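Local coordinates for foldase protein PrsA (Bacillus subtilis, PDB 4WO7) that helps secreted proteins fold after translocation across the membrane and catalyses the cis-trans isomerisation of peptidyl-proline bonds, at residues K119-H124 / L165-K170; E189-V194 / H201-T206. All coordinates share one frame; numbering follows the deposited sequence.

Contact 1. Residues K119-H124 / L165-K170; sequences KIRASH and LGWFAK
Arg121 and Trp167 face each other across two antiparallel strands of the parvulin-type isomerase sheet. They form a non-hydrogen-bonded pair on its more open side. Trp167 has CG anti to its own carbonyl carbon (chi1 -65°), which turns a face of the indole to Arg121. Arg121 CB sits over that face, 4.0 Å from the centroid of the six-membered ring, a CH-pi contact. The arginine chain crosses the indole at about a right angle. Its NH1 ends 3.6 Å from Trp167 NE1, with the guanidinium and ring planes 78° apart. Gly166 CA lies over one face of the guanidinium, and NH2 makes a salt bridge to Asp164. Trp167 NE1 has a weak hydrogen bond to Glu222. An alanine in place of the tryptophan would probably leave Arg121 CB without its aromatic platform and Glu222 without this N-H.

The opposite side is buried. Here Phe168 offers its ring face to Ile120 CG1, and Ile120 CD1 is 3.7 Å from Phe168 CZ. Ala122 CB meets the ring edge at CE1. Helix 176-183 backs this side, with Ala182 against Phe168 and Phe183 against Ile120. Ile120 and Phe168 are joined by two backbone hydrogen bonds, N to O both ways. Further along, Leu165 N bonds to Ala122 O at 2.9 Å. The Leu165 side chain extends to His124, with CD1 3.6 Å from His124 ND1.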
loop_
_atom_site.group_PDB
_atom_site.type_symbol
_atom_site.label_atom_id
_atom_site.label_comp_id
_atom_site.label_asym_id
_atom_site.label_seq_id
_atom_site.Cartn_x
_atom_site.Cartn_y
_atom_site.Cartn_z
ATOM N N LYS A 119 -23.857 21.429 -1.431
ATOM C CA LYS A 119 -22.583 21.463 -0.722
ATOM C C LYS A 119 -22.120 22.863 -0.311
ATOM O O LYS A 119 -22.496 23.865 -0.925
ATOM C CB LYS A 119 -21.539 20.782 -1.607
ATOM C CG LYS A 119 -21.277 19.345 -1.248
ATOM C CD LYS A 119 -20.332 18.712 -2.290
ATOM C CE LYS A 119 -19.796 17.347 -1.836
ATOM N NZ LYS A 119 -19.138 16.610 -2.952
ATOM N N ILE A 120 -21.308 22.913 0.745
ATOM C CA ILE A 120 -20.728 24.164 1.235
ATOM C C ILE A 120 -19.244 23.962 1.514
ATOM O O ILE A 120 -18.781 22.830 1.671
ATOM C CB ILE A 120 -21.416 24.676 2.536
ATOM C CG1 ILE A 120 -21.143 23.747 3.729
ATOM C CG2 ILE A 120 -22.903 24.952 2.307
ATOM C CD1 ILE A 120 -21.299 24.417 5.084
ATOM N N ARG A 121 -18.507 25.064 1.549
ATOM C CA ARG A 121 -17.097 25.057 1.919
ATOM C C ARG A 121 -16.902 25.738 3.276
ATOM O O ARG A 121 -17.530 26.759 3.551
ATOM C CB ARG A 121 -16.284 25.730 0.818
ATOM C CG ARG A 121 -14.801 25.506 0.910
ATOM C CD ARG A 121 -14.066 26.381 -0.079
ATOM N NE ARG A 121 -12.621 26.218 0.033
ATOM C CZ ARG A 121 -11.878 25.420 -0.727
ATOM N NH1 ARG A 121 -12.425 24.661 -1.669
ATOM N NH2 ARG A 121 -10.571 25.366 -0.525
ATOM N N ALA A 122 -16.029 25.179 4.116
ATOM C CA ALA A 122 -15.810 25.715 5.463
ATOM C C ALA A 122 -14.414 25.426 6.025
ATOM O O ALA A 122 -13.758 24.459 5.640
ATOM C CB ALA A 122 -16.860 25.163 6.407
ATOM N N SER A 123 -13.971 26.291 6.934
ATOM C CA SER A 123 -12.755 26.066 7.710
ATOM C C SER A 123 -13.102 25.794 9.167
ATOM O O SER A 123 -14.167 26.197 9.633
ATOM C CB SER A 123 -11.822 27.270 7.627
ATOM O OG SER A 123 -11.516 27.592 6.288
ATOM N N HIS A 124 -12.215 25.100 9.879
ATOM C CA HIS A 124 -12.403 24.889 11.314
ATOM C C HIS A 124 -11.099 24.907 12.106
ATOM O O HIS A 124 -10.009 24.710 11.561
ATOM C CB HIS A 124 -13.133 23.575 11.585
ATOM C CG HIS A 124 -12.226 22.386 11.672
ATOM N ND1 HIS A 124 -11.299 22.079 10.705
ATOM C CD2 HIS A 124 -12.115 21.425 12.623
ATOM C CE1 HIS A 124 -10.652 20.977 11.051
ATOM N NE2 HIS A 124 -11.128 20.564 12.209
ATOM N N LEU A 165 -11.361 22.987 5.018
ATOM C CA LEU A 165 -11.853 21.615 4.888
ATOM C C LEU A 165 -12.310 21.288 3.465
ATOM O O LEU A 165 -12.684 20.152 3.172
ATOM C CB LEU A 165 -13.012 21.386 5.859
ATOM C CG LEU A 165 -12.606 21.356 7.329
ATOM C CD1 LEU A 165 -13.830 21.508 8.212
ATOM C CD2 LEU A 165 -11.877 20.059 7.634
ATOM N N GLY A 166 -12.279 22.278 2.580
ATOM C CA GLY A 166 -12.785 22.081 1.235
ATOM C C GLY A 166 -14.301 21.930 1.259
ATOM O O GLY A 166 -14.949 22.290 2.243
ATOM N N TRP A 167 -14.867 21.401 0.177
ATOM C CA TRP A 167 -16.318 21.235 0.060
ATOM C C TRP A 167 -16.807 19.964 0.735
ATOM O O TRP A 167 -16.082 18.974 0.818
ATOM C CB TRP A 167 -16.742 21.202 -1.410
ATOM C CG TRP A 167 -16.505 22.488 -2.143
ATOM C CD1 TRP A 167 -15.371 22.860 -2.809
ATOM C CD2 TRP A 167 -17.432 23.571 -2.296
ATOM N NE1 TRP A 167 -15.533 24.111 -3.358
ATOM C CE2 TRP A 167 -16.792 24.568 -3.058
ATOM C CE3 TRP A 167 -18.740 23.798 -1.858
ATOM C CZ2 TRP A 167 -17.414 25.768 -3.395
ATOM C CZ3 TRP A 167 -19.355 24.991 -2.195
ATOM C CH2 TRP A 167 -18.693 25.958 -2.954
ATOM N N PHE A 168 -18.045 20.002 1.220
ATOM C CA PHE A 168 -18.671 18.834 1.828
ATOM C C PHE A 168 -20.174 19.053 1.947
ATOM O O PHE A 168 -20.623 20.189 2.109
ATOM C CB PHE A 168 -18.076 18.581 3.205
ATOM C CG PHE A 168 -18.323 19.706 4.167
ATOM C CD1 PHE A 168 -17.557 20.863 4.125
ATOM C CD2 PHE A 168 -19.332 19.608 5.108
ATOM C CE1 PHE A 168 -17.798 21.902 5.010
ATOM C CE2 PHE A 168 -19.574 20.642 5.995
ATOM C CZ PHE A 168 -18.809 21.787 5.946
ATOM N N ALA A 169 -20.952 17.976 1.881
ATOM C CA ALA A 169 -22.401 18.089 2.011
ATOM C C ALA A 169 -22.807 17.873 3.467
ATOM O O ALA A 169 -21.971 17.549 4.308
ATOM C CB ALA A 169 -23.093 17.089 1.102
ATOM N N LYS A 170 -24.093 18.044 3.755
ATOM C CA LYS A 170 -24.608 17.962 5.122
ATOM C C LYS A 170 -24.857 16.537 5.572
ATOM O O LYS A 170 -24.801 16.214 6.757
ATOM C CB LYS A 170 -25.916 18.741 5.230
ATOM C CG LYS A 170 -26.361 19.011 6.655
ATOM C CD LYS A 170 -27.546 19.971 6.716
ATOM C CE LYS A 170 -28.873 19.325 6.312
ATOM N NZ LYS A 170 -30.019 20.271 6.489
#

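Contact 2. Residues E189-V194 / H201-T206; sequences EVSDPV and HIIKKT
Ser191 holds OG between its backbone N and its carbonyl carbon (chi1 67°), and this turns the hydroxyl in toward Ile203. Val190 has CG2 anti to its backbone N, which lays that methyl beside Ile202. The segment 189-194 thus runs antiparallel along strand 200-207 at the margin of the parvulin-type sheet.

The serine side chain completes the backbone pairing. Ser191 N gives a 2.8 Å hydrogen bond to Ile203 O. In return, Ile203 N donates to Ser191 OG at 2.8 Å, in a fairly straight bond (164°). The hydroxyl thus takes the N-H that a backbone carbonyl would accept in a regular antiparallel ladder. Ser191 OG also donates to Asp192 O, from above that carbonyl plane. OG is therefore gripped on both its donor and its acceptor roles, which should fix its rotation.

The register shifts by one residue between Val190 and Val194. This leaves a single bridge at Val190 and Lys204 and a separate hydrogen-bonded pair at Val194 and His201. Next to the single bridge, Lys205 N bonds to Glu189 O at 3.2 Å. Within the Val194-His201 pair the bonds run both ways.

Apolar side chains line both sides. Val190 CG2 and Ile202 CG2 lie side by side, and helix 130-142 packs on Ile202 through Val136. Ile203 points to the other side, toward Phe178 and Ala182 of helix 176-183. The His201 ring also meets Phe178. At the edge of that imidazole, near its plane, Val194 O lies 3.4 Å from His201 CD2.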
loop_
_atom_site.group_PDB
_atom_site.type_symbol
_atom_site.label_atom_id
_atom_site.label_comp_id
_atom_site.label_asym_id
_atom_site.label_seq_id
_atom_site.Cartn_x
_atom_site.Cartn_y
_atom_site.Cartn_z
ATOM N N GLU A 189 -19.863 33.787 8.231
ATOM C CA GLU A 189 -20.100 33.743 9.668
ATOM C C GLU A 189 -19.241 32.685 10.358
ATOM O O GLU A 189 -18.999 31.609 9.812
ATOM C CB GLU A 189 -21.572 33.483 9.979
ATOM C CG GLU A 189 -21.899 33.711 11.445
ATOM C CD GLU A 189 -23.325 33.349 11.787
ATOM O OE1 GLU A 189 -24.092 32.998 10.866
ATOM O OE2 GLU A 189 -23.680 33.425 12.982
ATOM N N VAL A 190 -18.789 33.014 11.563
ATOM C CA VAL A 190 -17.994 32.107 12.377
ATOM C C VAL A 190 -18.819 31.669 13.580
ATOM O O VAL A 190 -19.556 32.460 14.166
ATOM C CB VAL A 190 -16.674 32.756 12.848
ATOM C CG1 VAL A 190 -16.943 34.068 13.566
ATOM C CG2 VAL A 190 -15.874 31.786 13.724
ATOM N N SER A 191 -18.701 30.393 13.930
ATOM C CA SER A 191 -19.552 29.789 14.942
ATOM C C SER A 191 -19.012 30.010 16.341
ATOM O O SER A 191 -17.935 30.576 16.522
ATOM C CB SER A 191 -19.676 28.286 14.704
ATOM O OG SER A 191 -18.428 27.650 14.931
ATOM N N ASP A 192 -19.782 29.560 17.325
ATOM C CA ASP A 192 -19.324 29.499 18.703
ATOM C C ASP A 192 -18.782 28.088 18.892
ATOM O O ASP A 192 -19.024 27.227 18.046
ATOM C CB ASP A 192 -20.458 29.809 19.680
ATOM C CG ASP A 192 -20.912 31.257 19.608
ATOM O OD1 ASP A 192 -20.054 32.143 19.406
ATOM O OD2 ASP A 192 -22.127 31.510 19.756
ATOM N N PRO A 193 -18.036 27.842 19.982
ATOM C CA PRO A 193 -17.419 26.520 20.163
ATOM C C PRO A 193 -18.413 25.363 19.994
ATOM O O PRO A 193 -19.468 25.351 20.630
ATOM C CB PRO A 193 -16.880 26.586 21.595
ATOM C CG PRO A 193 -16.585 28.032 21.803
ATOM C CD PRO A 193 -17.646 28.783 21.048
ATOM N N VAL A 194 -18.060 24.408 19.136
ATOM C CA VAL A 194 -18.911 23.256 18.844
ATOM C C VAL A 194 -18.276 21.976 19.370
ATOM O O VAL A 194 -17.272 21.507 18.837
ATOM C CB VAL A 194 -19.168 23.111 17.319
ATOM C CG1 VAL A 194 -19.926 21.824 16.996
ATOM C CG2 VAL A 194 -19.907 24.323 16.771
ATOM N N HIS A 201 -14.793 22.878 18.226
ATOM C CA HIS A 201 -14.602 23.448 16.903
ATOM C C HIS A 201 -15.027 24.901 16.840
ATOM O O HIS A 201 -16.036 25.290 17.429
ATOM C CB HIS A 201 -15.402 22.676 15.856
ATOM C CG HIS A 201 -15.006 21.241 15.718
ATOM N ND1 HIS A 201 -14.557 20.713 14.531
ATOM C CD2 HIS A 201 -14.992 20.227 16.615
ATOM C CE1 HIS A 201 -14.283 19.430 14.697
ATOM N NE2 HIS A 201 -14.539 19.112 15.952
ATOM N N ILE A 202 -14.241 25.697 16.128
ATOM C CA ILE A 202 -14.694 26.995 15.659
ATOM C C ILE A 202 -14.797 26.893 14.148
ATOM O O ILE A 202 -13.791 26.740 13.463
ATOM C CB ILE A 202 -13.751 28.140 16.060
ATOM C CG1 ILE A 202 -13.827 28.377 17.569
ATOM C CG2 ILE A 202 -14.152 29.433 15.352
ATOM C CD1 ILE A 202 -12.680 29.191 18.117
ATOM N N ILE A 203 -16.020 26.994 13.638
ATOM C CA ILE A 203 -16.274 26.804 12.217
ATOM C C ILE A 203 -16.533 28.126 11.526
ATOM O O ILE A 203 -17.237 28.982 12.055
ATOM C CB ILE A 203 -17.489 25.899 11.941
ATOM C CG1 ILE A 203 -17.494 24.685 12.871
ATOM C CG2 ILE A 203 -17.468 25.452 10.479
ATOM C CD1 ILE A 203 -18.728 23.820 12.730
ATOM N N LYS A 204 -15.937 28.286 10.347
ATOM C CA LYS A 204 -16.206 29.445 9.512
ATOM C C LYS A 204 -16.696 28.962 8.157
ATOM O O LYS A 204 -15.950 28.358 7.389
ATOM C CB LYS A 204 -14.959 30.308 9.330
ATOM C CG LYS A 204 -15.197 31.557 8.487
ATOM C CD LYS A 204 -13.949 32.419 8.389
ATOM C CE LYS A 204 -14.038 33.403 7.230
ATOM N NZ LYS A 204 -12.708 33.956 6.842
ATOM N N LYS A 205 -17.960 29.234 7.868
ATOM C CA LYS A 205 -18.533 28.900 6.577
ATOM C C LYS A 205 -17.974 29.859 5.538
ATOM O O LYS A 205 -18.168 31.067 5.661
ATOM C CB LYS A 205 -20.058 28.980 6.644
ATOM C CG LYS A 205 -20.765 28.456 5.413
ATOM C CD LYS A 205 -22.268 28.407 5.626
ATOM C CE LYS A 205 -23.054 28.459 4.329
ATOM N NZ LYS A 205 -24.504 28.309 4.635
ATOM N N THR A 206 -17.291 29.342 4.518
ATOM C CA THR A 206 -16.557 30.227 3.620
ATOM C C THR A 206 -17.403 30.733 2.474
ATOM O O THR A 206 -17.354 31.914 2.135
ATOM C CB THR A 206 -15.352 29.526 2.975
ATOM O OG1 THR A 206 -15.803 28.358 2.287
ATOM C CG2 THR A 206 -14.325 29.129 4.006
#

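In the fold
Contacts 1 and 2 follow one another along the chain, and their centres are about 12 Å apart. They meet in the middle of one antiparallel sheet, ordered 164-169, 119-127, 200-207, 194-195. Contact 1 joins the first two strands, and contact 2 adds the loop and short strand beyond 200-207. The seam between them is backbone pairing, with Ser123 O 2.8 Å from Lys204 N. Thr206 OG1 adds a probable hydrogen bond to Arg121 O at 2.7 Å. The rings of His124 and His201, one from each contact, also meet, with planes about 25° apart. This arrangement is consistent with the paired histidines of the parvulin active site.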